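Local coordinates for beta-lactamase/D-alanine Carboxypeptidase (Yersinia pestis, PDB 3RJU), which is probably a serine hydrolase of the beta-lactamase and penicillin-binding protein family, acting on beta-lactams or D-alanyl peptides, at residues V30-Q35 against K319-F324. Residues are numbered along the deposited sequence; the frame is centred on the assembly and turned at random. Where two conformers were deposited one is given.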
loop_
_atom_site.group_PDB
_atom_site.type_symbol
_atom_site.label_atom_id
_atom_site.label_comp_id
_atom_site.label_asym_id
_atom_site.label_seq_id
_atom_site.Cartn_x
_atom_site.Cartn_y
_atom_site.Cartn_z
ATOM N N VAL A 30 8.131 -13.067 6.615
ATOM C CA VAL A 30 9.122 -12.366 7.414
ATOM C C VAL A 30 10.469 -12.447 6.715
ATOM O O VAL A 30 10.934 -13.542 6.376
ATOM C CB VAL A 30 9.241 -12.987 8.837
ATOM C CG1 VAL A 30 10.299 -12.259 9.669
ATOM C CG2 VAL A 30 7.891 -12.960 9.553
ATOM N N ILE A 31 11.107 -11.294 6.515
ATOM C CA ILE A 31 12.461 -11.257 5.984
ATOM C C ILE A 31 13.339 -10.653 7.052
ATOM O O ILE A 31 13.050 -9.575 7.544
ATOM C CB ILE A 31 12.574 -10.404 4.703
ATOM C CG1 ILE A 31 11.746 -11.021 3.578
ATOM C CG2 ILE A 31 14.054 -10.289 4.277
ATOM C CD1 ILE A 31 11.605 -10.161 2.317
ATOM N N ASP A 32 14.412 -11.351 7.413
ATOM C CA ASP A 32 15.326 -10.860 8.433
ATOM C C ASP A 32 16.728 -11.181 7.943
ATOM O O ASP A 32 17.212 -12.301 8.100
ATOM C CB ASP A 32 15.022 -11.531 9.772
ATOM C CG ASP A 32 15.876 -10.993 10.915
ATOM O OD1 ASP A 32 17.020 -10.539 10.675
ATOM O OD2 ASP A 32 15.403 -11.053 12.068
ATOM N N ASN A 33 17.375 -10.193 7.329
ATOM C CA ASN A 33 18.676 -10.395 6.686
ATOM C C ASN A 33 18.622 -11.590 5.730
ATOM O O ASN A 33 17.905 -11.546 4.731
ATOM C CB ASN A 33 19.784 -10.545 7.730
ATOM C CG ASN A 33 21.186 -10.401 7.134
ATOM O OD1 ASN A 33 21.366 -9.901 6.017
ATOM N ND2 ASN A 33 22.188 -10.837 7.890
ATOM N N ASN A 34 19.356 -12.660 6.025
ATOM C CA ASN A 34 19.351 -13.807 5.116
ATOM C C ASN A 34 18.215 -14.802 5.336
ATOM O O ASN A 34 18.096 -15.782 4.597
ATOM C CB ASN A 34 20.687 -14.537 5.165
ATOM C CG ASN A 34 21.816 -13.654 4.742
ATOM O OD1 ASN A 34 21.801 -13.102 3.648
ATOM N ND2 ASN A 34 22.789 -13.482 5.621
ATOM N N GLN A 35 17.391 -14.550 6.348
ATOM C CA GLN A 35 16.331 -15.479 6.726
ATOM C C GLN A 35 15.022 -15.061 6.096
ATOM O O GLN A 35 14.653 -13.886 6.134
ATOM C CB GLN A 35 16.142 -15.512 8.246
ATOM C CG GLN A 35 17.381 -15.857 9.025
ATOM C CD GLN A 35 18.103 -17.041 8.445
ATOM O OE1 GLN A 35 17.567 -18.145 8.391
ATOM N NE2 GLN A 35 19.326 -16.811 7.975
ATOM N N LYS A 319 17.939 -2.448 9.831
ATOM C CA LYS A 319 18.225 -3.769 10.404
ATOM C C LYS A 319 17.847 -4.893 9.440
ATOM O O LYS A 319 17.894 -6.070 9.818
ATOM C CB LYS A 319 17.476 -3.998 11.727
ATOM C CG LYS A 319 17.762 -3.020 12.843
ATOM C CD LYS A 319 19.174 -3.062 13.322
ATOM C CE LYS A 319 19.365 -2.049 14.448
ATOM N NZ LYS A 319 18.426 -2.371 15.554
ATOM N N ASN A 320 17.471 -4.539 8.206
ATOM C CA ASN A 320 17.151 -5.536 7.180
ATOM C C ASN A 320 16.023 -6.461 7.594
ATOM O O ASN A 320 16.072 -7.667 7.306
ATOM C CB ASN A 320 18.386 -6.366 6.839
ATOM C CG ASN A 320 19.524 -5.504 6.363
ATOM O OD1 ASN A 320 19.322 -4.549 5.599
ATOM N ND2 ASN A 320 20.718 -5.808 6.836
ATOM N N ILE A 321 15.026 -5.897 8.271
ATOM C CA ILE A 321 13.905 -6.672 8.774
ATOM C C ILE A 321 12.623 -6.118 8.194
ATOM O O ILE A 321 12.392 -4.903 8.222
ATOM C CB ILE A 321 13.861 -6.627 10.313
ATOM C CG1 ILE A 321 14.997 -7.493 10.873
ATOM C CG2 ILE A 321 12.465 -7.081 10.862
ATOM C CD1 ILE A 321 15.308 -7.246 12.352
ATOM N N GLY A 322 11.795 -7.003 7.648
ATOM C CA GLY A 322 10.495 -6.606 7.145
ATOM C C GLY A 322 9.483 -7.707 7.379
ATOM O O GLY A 322 9.816 -8.885 7.252
ATOM N N VAL A 323 8.250 -7.322 7.704
ATOM C CA VAL A 323 7.160 -8.261 7.875
ATOM C C VAL A 323 5.970 -7.810 7.054
ATOM O O VAL A 323 5.575 -6.649 7.103
ATOM C CB VAL A 323 6.745 -8.369 9.339
ATOM C CG1 VAL A 323 5.575 -9.322 9.455
ATOM C CG2 VAL A 323 7.940 -8.871 10.170
ATOM N N PHE A 324 5.420 -8.731 6.275
ATOM C CA PHE A 324 4.182 -8.495 5.550
ATOM C C PHE A 324 3.151 -9.518 6.019
ATOM O O PHE A 324 3.453 -10.720 6.119
ATOM C CB PHE A 324 4.394 -8.694 4.048
ATOM C CG PHE A 324 3.116 -8.665 3.249
ATOM C CD1 PHE A 324 2.408 -7.469 3.095
ATOM C CD2 PHE A 324 2.623 -9.813 2.645
ATOM C CE1 PHE A 324 1.226 -7.424 2.363
ATOM C CE2 PHE A 324 1.441 -9.775 1.916
ATOM C CZ PHE A 324 0.746 -8.573 1.768
#
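I31 and G322 form a hydrogen-bonded pair between antiparallel strands 25-32 and 321-328. I31 N reaches G322 O at 2.8 Å, almost straight (176°). G322 N returns a bond to I31 O at 2.9 Å. I321 CA makes a CA-H...O contact with I31 O, 3.3 Å from CA to O.

The tightly packed part is the face of V30, D32, I321 and V323. V30 and V323 stand side by side, CG2 methyls 4.1 Å apart. Helix 336-349 packs on both; helix 6-20 also touches V30. With CG anti to the backbone N (chi1 -176°), the D32 carboxylate carbon lies 3.6 Å from I321 CG1. OD2 is hydrogen-bonded to OG of S1, apparently a tag remnant. On the other face I31 packs on helix 233-241.

At the looser end N33 and N320 are partly exposed. The backbone bond from N33 N to N320 O, 2.8 Å, holds this end. N320 OD1 accepts a hydrogen bond from A245 N. N320 and I321 form a G1 beta bulge facing strand 309-316. A type II' turn, D32 to Q35, leads into strand 35-42. This hairpin, joined to the strand before the C-terminal helix, is typical of the serine beta-lactamase fold.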